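Local coordinates for protein methanogen homoaconitase large subunit (Methanocaldococcus jannaschii, PDB 4KP2) that forms the iron-sulfur-cluster-binding large subunit of a hydro-lyase that reversibly converts (R)-homocitrate through cis-homoaconitate to homoisocitrate, at residues T175-V181 and Y280-I286; A189-L194 and T227-M231; A205-E211 and M235-V241; N219-R225 and I242-T248. All blocks are in the same frame, centred on the assembly; numbering follows the deposited sequence.

How the interactions relate
Following the chain from its N terminus, strand 167-180 supplies 175-181, helix 189-200 supplies 189-194, the next strand 205-211, and the start of helix 222-230 supplies 219-225; only then do the partners begin. Interaction 2 closes first, at 227-231, then interaction 3 at 235-241 and interaction 4 at 242-248. These three alternate along the chain, each pair crossing, and all lie within the long loop that interaction 1 shuts at 280-286. Interactions 1 and 3 belong to one sheet, in which strand 167-180 of the first lies beside strand 208-213 of the second. Interaction 2 packs two helices against it, I192 and L228 meeting I180. Interaction 4 joins the first turn of helix 222-230 to the start of helix 246-254.

Interaction 1: residues T175-V181 and Y280-I286; sequences TIRVDIV and YYKEIEI
Y280 lays one face of its ring over the CB of R177, which stands 3.5 Å from the ring centroid and almost on the normal, a CH-pi contact between two side chains that run the same way. At the ring edge, near its plane, T175 CG2 comes within 3.6 Å of Y280 CD1. With R177 CG anti to the backbone N (chi1 167°) and the chain bent at chi2, the guanidinium turns along the strand to D179. It grips that carboxylate side-on, R177 NE to D179 OD1 at 2.9 Å and R177 NH2 to D179 OD2 at 2.8 Å, both nitrogens coming from above the carboxylate plane. NH1 goes to E211, which also receives the Y280 hydroxyl. An alanine replacing Y280 would probably uncover the aliphatic part of R177 and leave E211 short of one hydrogen bond. Beneath these groups the strands are parallel: I284 N donates to R177 O at 2.9 Å with a nearly straight N-H, and I286 N to D179 O at 3.1 Å. The opposite face of this strand pair is mostly apolar, where branched residues suit the strand: V178 CG1 meets I284 CG2 at 4.1 Å, while I180 and I286 turn to helix 189-200. The pair thus has a mainly apolar face turned to that helix and a charged one, where R177 probably balances the negative charge of D179 and E211, as R275 does that of E283.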
loop_
_atom_site.group_PDB
_atom_site.type_symbol
_atom_site.label_atom_id
_atom_site.label_comp_id
_atom_site.label_asym_id
_atom_site.label_seq_id
_atom_site.Cartn_x
_atom_site.Cartn_y
_atom_site.Cartn_z
ATOM N N THR A 175 23.929 3.603 33.080
ATOM C CA THR A 175 22.610 4.194 32.895
ATOM C C THR A 175 22.605 5.716 32.984
ATOM O O THR A 175 22.893 6.291 34.033
ATOM C CB THR A 175 21.601 3.636 33.913
ATOM O OG1 THR A 175 21.416 2.233 33.687
ATOM C CG2 THR A 175 20.265 4.344 33.776
ATOM N N ILE A 176 22.271 6.362 31.872
ATOM C CA ILE A 176 22.031 7.797 31.871
ATOM C C ILE A 176 20.564 8.054 32.216
ATOM O O ILE A 176 19.663 7.795 31.414
ATOM C CB ILE A 176 22.420 8.440 30.519
ATOM C CG1 ILE A 176 21.759 9.811 30.348
ATOM C CG2 ILE A 176 22.062 7.521 29.367
ATOM C CD1 ILE A 176 22.313 10.882 31.255
ATOM N N ARG A 177 20.336 8.538 33.432
ATOM C CA ARG A 177 18.989 8.796 33.918
ATOM C C ARG A 177 18.424 10.066 33.297
ATOM O O ARG A 177 19.068 11.114 33.314
ATOM C CB ARG A 177 18.996 8.918 35.440
ATOM C CG ARG A 177 17.719 9.485 36.028
ATOM C CD ARG A 177 16.603 8.461 36.065
ATOM N NE ARG A 177 15.401 9.017 36.678
ATOM C CZ ARG A 177 14.357 8.297 37.074
ATOM N NH1 ARG A 177 14.363 6.979 36.928
ATOM N NH2 ARG A 177 13.308 8.894 37.624
ATOM N N VAL A 178 17.219 9.964 32.748
ATOM C CA VAL A 178 16.560 11.113 32.139
ATOM C C VAL A 178 15.229 11.403 32.826
ATOM O O VAL A 178 14.217 10.763 32.540
ATOM C CB VAL A 178 16.324 10.897 30.631
ATOM C CG1 VAL A 178 15.673 12.126 30.014
ATOM C CG2 VAL A 178 17.636 10.583 29.932
ATOM N N ASP A 179 15.243 12.366 33.741
ATOM C CA ASP A 179 14.025 12.795 34.415
ATOM C C ASP A 179 13.315 13.867 33.601
ATOM O O ASP A 179 13.906 14.889 33.252
ATOM C CB ASP A 179 14.333 13.326 35.819
ATOM C CG ASP A 179 14.639 12.219 36.808
ATOM O OD1 ASP A 179 15.829 11.879 36.972
ATOM O OD2 ASP A 179 13.688 11.692 37.424
ATOM N N ILE A 180 12.045 13.629 33.298
ATOM C CA ILE A 180 11.250 14.590 32.547
ATOM C C ILE A 180 10.133 15.151 33.417
ATOM O O ILE A 180 9.184 14.446 33.758
ATOM C CB ILE A 180 10.650 13.954 31.283
ATOM C CG1 ILE A 180 11.742 13.254 30.472
ATOM C CG2 ILE A 180 9.950 15.006 30.441
ATOM C CD1 ILE A 180 11.237 12.597 29.211
ATOM N N VAL A 181 10.256 16.423 33.781
ATOM C CA VAL A 181 9.284 17.063 34.659
ATOM C C VAL A 181 8.704 18.324 34.030
ATOM O O VAL A 181 9.253 18.855 33.066
ATOM C CB VAL A 181 9.908 17.426 36.019
ATOM C CG1 VAL A 181 10.328 16.166 36.764
ATOM C CG2 VAL A 181 11.090 18.360 35.824
ATOM N N TYR A 280 23.764 6.752 39.014
ATOM C CA TYR A 280 23.823 6.759 37.562
ATOM C C TYR A 280 25.147 7.339 37.078
ATOM O O TYR A 280 25.831 8.050 37.817
ATOM C CB TYR A 280 22.660 7.576 36.998
ATOM C CG TYR A 280 21.302 7.153 37.515
ATOM C CD1 TYR A 280 20.611 6.096 36.935
ATOM C CD2 TYR A 280 20.709 7.812 38.583
ATOM C CE1 TYR A 280 19.370 5.707 37.406
ATOM C CE2 TYR A 280 19.468 7.430 39.060
ATOM C CZ TYR A 280 18.803 6.378 38.467
ATOM O OH TYR A 280 17.569 5.994 38.938
ATOM N N TYR A 281 25.506 7.023 35.838
ATOM C CA TYR A 281 26.694 7.594 35.222
ATOM C C TYR A 281 26.514 9.100 35.100
ATOM O O TYR A 281 27.450 9.872 35.324
ATOM C CB TYR A 281 26.929 6.974 33.845
ATOM C CG TYR A 281 28.152 7.508 33.131
ATOM C CD1 TYR A 281 29.416 7.010 33.416
ATOM C CD2 TYR A 281 28.042 8.505 32.170
ATOM C CE1 TYR A 281 30.536 7.492 32.766
ATOM C CE2 TYR A 281 29.155 8.993 31.516
ATOM C CZ TYR A 281 30.399 8.484 31.817
ATOM O OH TYR A 281 31.510 8.968 31.166
ATOM N N LYS A 282 25.302 9.509 34.742
ATOM C CA LYS A 282 24.956 10.922 34.689
ATOM C C LYS A 282 23.444 11.078 34.761
ATOM O O LYS A 282 22.700 10.183 34.364
ATOM C CB LYS A 282 25.495 11.581 33.417
ATOM C CG LYS A 282 25.504 13.100 33.482
ATOM C CD LYS A 282 26.434 13.580 34.586
ATOM C CE LYS A 282 26.126 15.007 35.005
ATOM N NZ LYS A 282 24.803 15.109 35.684
ATOM N N GLU A 283 22.988 12.210 35.283
ATOM C CA GLU A 283 21.557 12.473 35.384
ATOM C C GLU A 283 21.206 13.772 34.692
ATOM O O GLU A 283 21.856 14.793 34.911
ATOM C CB GLU A 283 21.122 12.550 36.843
ATOM C CG GLU A 283 21.515 11.332 37.658
ATOM C CD GLU A 283 21.011 11.399 39.100
ATOM O OE1 GLU A 283 20.074 12.190 39.375
ATOM O OE2 GLU A 283 21.553 10.662 39.955
ATOM N N ILE A 284 20.181 13.726 33.850
ATOM C CA ILE A 284 19.737 14.906 33.122
ATOM C C ILE A 284 18.253 15.177 33.377
ATOM O O ILE A 284 17.461 14.252 33.564
ATOM C CB ILE A 284 20.034 14.779 31.598
ATOM C CG1 ILE A 284 20.870 15.962 31.106
ATOM C CG2 ILE A 284 18.757 14.642 30.779
ATOM C CD1 ILE A 284 20.166 17.300 31.183
ATOM N N GLU A 285 17.890 16.453 33.410
ATOM C CA GLU A 285 16.502 16.848 33.597
ATOM C C GLU A 285 16.082 17.785 32.472
ATOM O O GLU A 285 16.826 18.691 32.099
ATOM C CB GLU A 285 16.308 17.511 34.961
ATOM C CG GLU A 285 14.885 17.962 35.237
ATOM C CD GLU A 285 14.644 18.265 36.702
ATOM O OE1 GLU A 285 15.066 17.452 37.552
ATOM O OE2 GLU A 285 14.035 19.314 37.003
ATOM N N ILE A 286 14.893 17.554 31.928
ATOM C CA ILE A 286 14.420 18.312 30.777
ATOM C C ILE A 286 13.214 19.183 31.110
ATOM O O ILE A 286 12.196 18.691 31.593
ATOM C CB ILE A 286 14.052 17.380 29.607
ATOM C CG1 ILE A 286 15.277 16.587 29.151
ATOM C CG2 ILE A 286 13.476 18.181 28.453
ATOM C CD1 ILE A 286 16.416 17.451 28.659
#

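Interaction 2: residues A189-L194 and T227-M231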
loop_
_atom_site.group_PDB
_atom_site.type_symbol
_atom_site.label_atom_id
_atom_site.label_comp_id
_atom_site.label_asym_id
_atom_site.label_seq_id
_atom_site.Cartn_x
_atom_site.Cartn_y
_atom_site.Cartn_z
ATOM N N ALA A 189 4.707 13.309 22.827
ATOM C CA ALA A 189 5.811 12.464 23.266
ATOM C C ALA A 189 6.956 12.490 22.259
ATOM O O ALA A 189 8.124 12.363 22.632
ATOM C CB ALA A 189 5.330 11.042 23.487
ATOM N N LYS A 190 6.615 12.648 20.984
ATOM C CA LYS A 190 7.621 12.779 19.937
ATOM C C LYS A 190 8.373 14.094 20.107
ATOM O O LYS A 190 9.593 14.143 19.947
ATOM C CB LYS A 190 6.977 12.703 18.551
ATOM C CG LYS A 190 7.908 13.075 17.405
ATOM C CD LYS A 190 9.164 12.211 17.388
ATOM C CE LYS A 190 8.860 10.782 16.968
ATOM N NZ LYS A 190 8.374 10.714 15.560
ATOM N N ASP A 191 7.643 15.153 20.440
ATOM C CA ASP A 191 8.257 16.449 20.702
ATOM C C ASP A 191 9.165 16.360 21.923
ATOM O O ASP A 191 10.192 17.034 21.998
ATOM C CB ASP A 191 7.189 17.520 20.928
ATOM C CG ASP A 191 6.309 17.734 19.713
ATOM O OD1 ASP A 191 6.749 18.434 18.776
ATOM O OD2 ASP A 191 5.176 17.208 19.699
ATOM N N ILE A 192 8.776 15.523 22.878
ATOM C CA ILE A 192 9.542 15.346 24.105
ATOM C C ILE A 192 10.821 14.554 23.860
ATOM O O ILE A 192 11.903 14.969 24.273
ATOM C CB ILE A 192 8.701 14.644 25.184
ATOM C CG1 ILE A 192 7.509 15.519 25.570
ATOM C CG2 ILE A 192 9.548 14.341 26.407
ATOM C CD1 ILE A 192 6.501 14.823 26.451
ATOM N N VAL A 193 10.696 13.418 23.179
ATOM C CA VAL A 193 11.846 12.557 22.923
ATOM C C VAL A 193 12.839 13.221 21.968
ATOM O O VAL A 193 14.038 12.947 22.019
ATOM C CB VAL A 193 11.422 11.165 22.396
ATOM C CG1 VAL A 193 10.891 11.258 20.974
ATOM C CG2 VAL A 193 12.587 10.190 22.476
ATOM N N LEU A 194 12.340 14.105 21.109
ATOM C CA LEU A 194 13.208 14.871 20.225
ATOM C C LEU A 194 14.007 15.891 21.025
ATOM O O LEU A 194 15.127 16.237 20.661
ATOM C CB LEU A 194 12.400 15.572 19.132
ATOM C CG LEU A 194 12.010 14.733 17.915
ATOM C CD1 LEU A 194 11.180 15.558 16.946
ATOM C CD2 LEU A 194 13.251 14.186 17.228
ATOM N N THR A 227 7.242 5.616 22.470
ATOM C CA THR A 227 7.950 6.588 21.644
ATOM C C THR A 227 9.304 6.956 22.244
ATOM O O THR A 227 10.305 7.048 21.533
ATOM C CB THR A 227 7.116 7.870 21.455
ATOM O OG1 THR A 227 5.859 7.539 20.854
ATOM C CG2 THR A 227 7.851 8.862 20.568
ATOM N N LEU A 228 9.326 7.160 23.557
ATOM C CA LEU A 228 10.548 7.548 24.255
ATOM C C LEU A 228 11.619 6.463 24.195
ATOM O O LEU A 228 12.801 6.757 24.015
ATOM C CB LEU A 228 10.245 7.908 25.712
ATOM C CG LEU A 228 10.135 9.399 26.038
ATOM C CD1 LEU A 228 9.123 10.082 25.132
ATOM C CD2 LEU A 228 9.771 9.600 27.501
ATOM N N CYS A 229 11.200 5.212 24.344
ATOM C CA CYS A 229 12.134 4.092 24.328
ATOM C C CYS A 229 12.540 3.709 22.910
ATOM O O CYS A 229 13.550 3.040 22.705
ATOM C CB CYS A 229 11.536 2.883 25.049
ATOM S SG CYS A 229 11.220 3.149 26.808
ATOM N N ASN A 230 11.745 4.136 21.934
ATOM C CA ASN A 230 12.013 3.816 20.537
ATOM C C ASN A 230 13.208 4.587 19.985
ATOM O O ASN A 230 13.980 4.062 19.179
ATOM C CB ASN A 230 10.780 4.091 19.675
ATOM C CG ASN A 230 10.982 3.701 18.224
ATOM O OD1 ASN A 230 11.553 4.458 17.437
ATOM N ND2 ASN A 230 10.511 2.515 17.860
ATOM N N MET A 231 13.358 5.830 20.428
ATOM C CA MET A 231 14.407 6.704 19.920
ATOM C C MET A 231 15.661 6.635 20.786
ATOM O O MET A 231 16.432 7.591 20.849
ATOM C CB MET A 231 13.907 8.146 19.858
ATOM C CG MET A 231 12.559 8.313 19.181
ATOM S SD MET A 231 12.692 9.054 17.545
ATOM C CE MET A 231 13.555 10.574 17.937
#
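V193 pushes both methyls at M231, and its rotamer explains how. CG1 takes the crowded position between the backbone N and the carbonyl carbon (chi1 71°), while CG2 is anti to N; both methyls therefore face the start of the methionine chain from the same side, V193 CG2 at 3.6 Å from M231 CB and V193 CG1 at 3.8 Å from M231 CG. M231, the first residue to leave its helix, bends at chi2 and chi3 and curls back, setting its CE 3.7 Å from L194 CD2. A flexible, unbranched chain suits that curve. L228 swings CD1 across until it lies 3.7 Å from V193 CB and 3.5 Å from A189 O; the small A189 lets this branch come close to the backbone. T227 serves two sides: its CG2 meets V193 CG1 at 3.9 Å, while OG1 lies at hydrogen-bonding distance of two carbonyl oxygens, those of D223 and T324, which must share or alternate for its one proton. K190 adds its aliphatic chain and sends NZ to N325, T324 and the carbonyl of T403. T227 lies about 8 Å, side chain to side chain, from C323, a predicted cluster ligand. Around this interface I192 and L228 rest on I180 of strand 167-180 and on helix 215-219, and L194 packs against strand 294-296.

Interaction 3: residues A205-E211 and M235-V241; sequences ATYMAIE and MGGKTGV
M208, I210 and their partners K238, T239 and V241 exchange the backbone hydrogen bonds that join two parallel strands. K238 N donates to M208 O, I210 N to T239 O and V241 N to I210 O, each a short 2.6 Å, the last almost straight at 175°. Close CA-H...O contacts fill in between, as from A209 CA to T239 O at 3.3 Å. Apolar packing is split between the sheet faces. A209 CB meets T239 CG2 at 3.7 Å; with T239 OG1 anti to the backbone N (chi1 -175°) and bonded to A151 O, the methyl falls between N and the carbonyl carbon. On the other face the I210 and M235 side chains cross, CD1 of I210 4.2 Å from CE of M235, and I210 CG1 rests 3.4 Å from T239 O. Before the strands, a type II turn from A205 to M208 brings T206 against G236, whose positive phi (88°) and nearness to T206 OG1 exclude a side chain; a CB on G237 would likewise press on I210 CG1. Glycine at 240 keeps the strands close beside I210. Two neighbouring parallel strands, 208-213 and 239-242, connected through helices 215-219 and 222-230, form a beta-alpha-beta crossover, the building unit of the alpha-beta-alpha layered aconitase fold.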
loop_
_atom_site.group_PDB
_atom_site.type_symbol
_atom_site.label_atom_id
_atom_site.label_comp_id
_atom_site.label_asym_id
_atom_site.label_seq_id
_atom_site.Cartn_x
_atom_site.Cartn_y
_atom_site.Cartn_z
ATOM N N ALA A 205 25.128 8.615 24.343
ATOM C CA ALA A 205 24.582 7.538 25.157
ATOM C C ALA A 205 25.087 6.180 24.687
ATOM O O ALA A 205 24.488 5.149 24.989
ATOM C CB ALA A 205 23.064 7.578 25.134
ATOM N N THR A 206 26.192 6.188 23.949
ATOM C CA THR A 206 26.757 4.963 23.395
ATOM C C THR A 206 27.208 4.014 24.503
ATOM O O THR A 206 27.755 4.447 25.518
ATOM C CB THR A 206 27.936 5.261 22.448
ATOM O OG1 THR A 206 27.607 6.376 21.610
ATOM C CG2 THR A 206 28.241 4.052 21.578
ATOM N N TYR A 207 26.955 2.722 24.298
ATOM C CA TYR A 207 27.267 1.677 25.273
ATOM C C TYR A 207 26.531 1.872 26.598
ATOM O O TYR A 207 26.939 1.331 27.625
ATOM C CB TYR A 207 28.776 1.583 25.532
ATOM C CG TYR A 207 29.639 1.697 24.295
ATOM C CD1 TYR A 207 29.639 0.699 23.329
ATOM C CD2 TYR A 207 30.470 2.794 24.105
ATOM C CE1 TYR A 207 30.432 0.797 22.200
ATOM C CE2 TYR A 207 31.266 2.900 22.982
ATOM C CZ TYR A 207 31.243 1.900 22.032
ATOM O OH TYR A 207 32.035 2.003 20.911
ATOM N N MET A 208 25.449 2.644 26.574
ATOM C CA MET A 208 24.715 2.959 27.795
ATOM C C MET A 208 23.211 2.776 27.623
ATOM O O MET A 208 22.707 2.710 26.502
ATOM C CB MET A 208 25.018 4.388 28.246
ATOM C CG MET A 208 26.474 4.635 28.605
ATOM S SD MET A 208 26.790 6.354 29.037
ATOM C CE MET A 208 25.624 6.578 30.378
ATOM N N ALA A 209 22.503 2.699 28.745
ATOM C CA ALA A 209 21.058 2.519 28.734
ATOM C C ALA A 209 20.341 3.800 29.145
ATOM O O ALA A 209 20.844 4.567 29.965
ATOM C CB ALA A 209 20.661 1.373 29.651
ATOM N N ILE A 210 19.162 4.022 28.574
ATOM C CA ILE A 210 18.375 5.210 28.880
ATOM C C ILE A 210 17.267 4.884 29.873
ATOM O O ILE A 210 16.478 3.966 29.656
ATOM C CB ILE A 210 17.731 5.803 27.615
ATOM C CG1 ILE A 210 18.741 5.861 26.466
ATOM C CG2 ILE A 210 17.165 7.182 27.909
ATOM C CD1 ILE A 210 19.792 6.929 26.634
ATOM N N GLU A 211 17.209 5.640 30.963
ATOM C CA GLU A 211 16.169 5.445 31.965
ATOM C C GLU A 211 15.304 6.691 32.107
ATOM O O GLU A 211 15.720 7.684 32.704
ATOM C CB GLU A 211 16.782 5.074 33.316
ATOM C CG GLU A 211 15.764 4.866 34.424
ATOM C CD GLU A 211 16.391 4.358 35.707
ATOM O OE1 GLU A 211 17.503 3.793 35.642
ATOM O OE2 GLU A 211 15.773 4.526 36.780
ATOM N N MET A 235 20.200 8.034 19.912
ATOM C CA MET A 235 21.127 8.765 20.765
ATOM C C MET A 235 22.363 7.923 21.052
ATOM O O MET A 235 23.207 8.295 21.868
ATOM C CB MET A 235 20.447 9.161 22.077
ATOM C CG MET A 235 19.343 10.186 21.904
ATOM S SD MET A 235 18.421 10.487 23.424
ATOM C CE MET A 235 17.643 8.894 23.665
ATOM N N GLY A 236 22.463 6.785 20.373
ATOM C CA GLY A 236 23.577 5.875 20.561
ATOM C C GLY A 236 23.315 4.879 21.672
ATOM O O GLY A 236 24.103 3.960 21.892
ATOM N N GLY A 237 22.197 5.063 22.369
ATOM C CA GLY A 237 21.844 4.229 23.502
ATOM C C GLY A 237 21.695 2.759 23.166
ATOM O O GLY A 237 21.165 2.402 22.113
ATOM N N LYS A 238 22.172 1.905 24.066
ATOM C CA LYS A 238 22.047 0.466 23.893
ATOM C C LYS A 238 20.584 0.069 24.026
ATOM O O LYS A 238 20.105 -0.823 23.326
ATOM C CB LYS A 238 22.893 -0.269 24.932
ATOM C CG LYS A 238 23.010 -1.765 24.693
ATOM C CD LYS A 238 23.702 -2.052 23.371
ATOM C CE LYS A 238 23.861 -3.547 23.142
ATOM N NZ LYS A 238 24.550 -3.843 21.857
ATOM N N THR A 239 19.883 0.742 24.932
ATOM C CA THR A 239 18.457 0.518 25.134
ATOM C C THR A 239 17.840 1.663 25.928
ATOM O O THR A 239 18.544 2.422 26.597
ATOM C CB THR A 239 18.180 -0.804 25.879
ATOM O OG1 THR A 239 16.768 -1.035 25.942
ATOM C CG2 THR A 239 18.746 -0.755 27.293
ATOM N N GLY A 240 16.520 1.784 25.845
ATOM C CA GLY A 240 15.791 2.762 26.628
ATOM C C GLY A 240 14.724 2.063 27.444
ATOM O O GLY A 240 13.884 1.355 26.892
ATOM N N VAL A 241 14.756 2.253 28.759
ATOM C CA VAL A 241 13.838 1.544 29.644
ATOM C C VAL A 241 13.036 2.490 30.542
ATOM O O VAL A 241 13.554 3.497 31.029
ATOM C CB VAL A 241 14.584 0.482 30.494
ATOM C CG1 VAL A 241 15.544 1.142 31.473
ATOM C CG2 VAL A 241 13.598 -0.422 31.221
#

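Interaction 4: residues N219-R225 and I242-T248; sequences NMDMDGR and IEADEIT
The backbones of D221 and I247 come within 6.4 Å, CA to CA, where two helix starts face each other with no backbone hydrogen bond between them. Each start has an N-cap aspartate: D221 caps helix 222-230, accepting weakly from G224 N, and D245 caps helix 246-254, accepting weakly from T248 N. The short acid suits that place, since its carboxylate reaches the amides of the first turn. R225 supplies the link. Its chain is extended from CG to NE, carrying the guanidinium across to D245; R225 NH2 donates to D245 OD2 at 2.8 Å, the acceptor lying near the guanidinium plane but being met from above the carboxylate plane. R225 NH1 also points at D245 OD1, but the modelled separation is too short to be trusted. NE donates to V217 O, which together with the bonding to D245 helps fix the group's rotation. Isoleucines pack round the charged chain: I242 CD1 touches R225 CB at 3.6 Å, and I247 lays its CB over one guanidinium face, while its CD1 lies 3.3 Å from M220 O. M222, bent at chi2 and chi3, brings SD beside T248. A valine in place of T248 is likely to cost D245 the hydroxyl bond and leave its carboxylate less firmly fixed for R225. That bond runs from T248 OG1 to D245 OD1 at 3.1 Å, nearly along the C-O axis of the acceptor.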
loop_
_atom_site.group_PDB
_atom_site.type_symbol
_atom_site.label_atom_id
_atom_site.label_comp_id
_atom_site.label_asym_id
_atom_site.label_seq_id
_atom_site.Cartn_x
_atom_site.Cartn_y
_atom_site.Cartn_z
ATOM N N ASN A 219 3.038 10.132 33.983
ATOM C CA ASN A 219 1.686 10.454 33.537
ATOM C C ASN A 219 1.424 10.044 32.092
ATOM O O ASN A 219 0.286 10.087 31.622
ATOM C CB ASN A 219 1.398 11.943 33.723
ATOM C CG ASN A 219 1.294 12.337 35.182
ATOM O OD1 ASN A 219 0.780 11.579 36.007
ATOM N ND2 ASN A 219 1.786 13.525 35.511
ATOM N N MET A 220 2.483 9.649 31.392
ATOM C CA MET A 220 2.364 9.199 30.011
ATOM C C MET A 220 1.586 7.897 29.903
ATOM O O MET A 220 1.680 7.031 30.773
ATOM C CB MET A 220 3.746 8.987 29.395
ATOM C CG MET A 220 4.358 10.209 28.751
ATOM S SD MET A 220 5.813 9.746 27.791
ATOM C CE MET A 220 6.357 11.342 27.205
ATOM N N ASP A 221 0.820 7.762 28.827
ATOM C CA ASP A 221 0.230 6.480 28.478
ATOM C C ASP A 221 1.305 5.660 27.779
ATOM O O ASP A 221 2.398 6.161 27.521
ATOM C CB ASP A 221 -0.987 6.666 27.571
ATOM C CG ASP A 221 -0.658 7.418 26.294
ATOM O OD1 ASP A 221 0.326 8.188 26.290
ATOM O OD2 ASP A 221 -1.391 7.243 25.298
ATOM N N MET A 222 1.004 4.405 27.469
ATOM C CA MET A 222 1.995 3.533 26.848
ATOM C C MET A 222 2.364 3.977 25.434
ATOM O O MET A 222 3.448 3.663 24.946
ATOM C CB MET A 222 1.524 2.079 26.852
ATOM C CG MET A 222 1.567 1.434 28.224
ATOM S SD MET A 222 3.231 1.364 28.917
ATOM C CE MET A 222 4.049 0.296 27.737
ATOM N N ASP A 223 1.465 4.714 24.787
ATOM C CA ASP A 223 1.735 5.254 23.456
ATOM C C ASP A 223 2.878 6.260 23.506
ATOM O O ASP A 223 3.625 6.417 22.540
ATOM C CB ASP A 223 0.482 5.910 22.868
ATOM C CG ASP A 223 -0.633 4.913 22.609
ATOM O OD1 ASP A 223 -0.343 3.701 22.530
ATOM O OD2 ASP A 223 -1.799 5.342 22.478
ATOM N N GLY A 224 3.009 6.940 24.641
ATOM C CA GLY A 224 4.078 7.903 24.831
ATOM C C GLY A 224 5.370 7.243 25.272
ATOM O O GLY A 224 6.457 7.634 24.845
ATOM N N ARG A 225 5.250 6.235 26.130
ATOM C CA ARG A 225 6.414 5.523 26.643
ATOM C C ARG A 225 7.087 4.695 25.553
ATOM O O ARG A 225 8.306 4.514 25.562
ATOM C CB ARG A 225 6.022 4.637 27.825
ATOM C CG ARG A 225 5.496 5.415 29.016
ATOM C CD ARG A 225 5.165 4.500 30.178
ATOM N NE ARG A 225 4.665 5.251 31.325
ATOM C CZ ARG A 225 4.318 4.700 32.482
ATOM N NH1 ARG A 225 4.415 3.388 32.651
ATOM N NH2 ARG A 225 3.873 5.461 33.473
ATOM N N ILE A 242 11.761 2.163 30.736
ATOM C CA ILE A 242 10.882 2.939 31.602
ATOM C C ILE A 242 10.267 2.043 32.674
ATOM O O ILE A 242 9.785 0.949 32.378
ATOM C CB ILE A 242 9.760 3.626 30.795
ATOM C CG1 ILE A 242 10.349 4.707 29.888
ATOM C CG2 ILE A 242 8.719 4.234 31.720
ATOM C CD1 ILE A 242 9.316 5.478 29.107
ATOM N N GLU A 243 10.295 2.515 33.918
ATOM C CA GLU A 243 9.759 1.767 35.048
ATOM C C GLU A 243 8.279 1.446 34.863
ATOM O O GLU A 243 7.488 2.309 34.480
ATOM C CB GLU A 243 9.975 2.553 36.342
ATOM C CG GLU A 243 9.559 1.820 37.606
ATOM C CD GLU A 243 9.867 2.612 38.860
ATOM O OE1 GLU A 243 11.063 2.779 39.180
ATOM O OE2 GLU A 243 8.912 3.075 39.519
ATOM N N ALA A 244 7.915 0.197 35.137
ATOM C CA ALA A 244 6.545 -0.265 34.955
ATOM C C ALA A 244 5.641 0.187 36.097
ATOM O O ALA A 244 6.029 0.147 37.263
ATOM C CB ALA A 244 6.511 -1.778 34.821
ATOM N N ASP A 245 4.432 0.615 35.750
ATOM C CA ASP A 245 3.466 1.059 36.746
ATOM C C ASP A 245 2.062 0.597 36.379
ATOM O O ASP A 245 1.891 -0.256 35.510
ATOM C CB ASP A 245 3.500 2.581 36.885
ATOM C CG ASP A 245 3.056 3.291 35.623
ATOM O OD1 ASP A 245 3.186 2.702 34.529
ATOM O OD2 ASP A 245 2.579 4.440 35.724
ATOM N N GLU A 246 1.064 1.171 37.043
ATOM C CA GLU A 246 -0.330 0.800 36.818
ATOM C C GLU A 246 -0.778 1.053 35.381
ATOM O O GLU A 246 -1.602 0.315 34.842
ATOM C CB GLU A 246 -1.247 1.545 37.789
ATOM C CG GLU A 246 -1.818 0.675 38.898
ATOM C CD GLU A 246 -0.754 0.158 39.848
ATOM O OE1 GLU A 246 0.301 0.815 39.981
ATOM O OE2 GLU A 246 -0.975 -0.907 40.462
ATOM N N ILE A 247 -0.233 2.099 34.770
ATOM C CA ILE A 247 -0.558 2.431 33.387
ATOM C C ILE A 247 -0.077 1.325 32.454
ATOM O O ILE A 247 -0.730 1.006 31.458
ATOM C CB ILE A 247 0.066 3.776 32.972
ATOM C CG1 ILE A 247 -0.411 4.889 33.906
ATOM C CG2 ILE A 247 -0.280 4.110 31.527
ATOM C CD1 ILE A 247 0.100 6.260 33.532
ATOM N N THR A 248 1.065 0.734 32.793
ATOM C CA THR A 248 1.619 -0.365 32.014
ATOM C C THR A 248 0.715 -1.593 32.091
ATOM O O THR A 248 0.500 -2.278 31.091
ATOM C CB THR A 248 3.035 -0.742 32.498
ATOM O OG1 THR A 248 3.874 0.419 32.479
ATOM C CG2 THR A 248 3.640 -1.814 31.604
#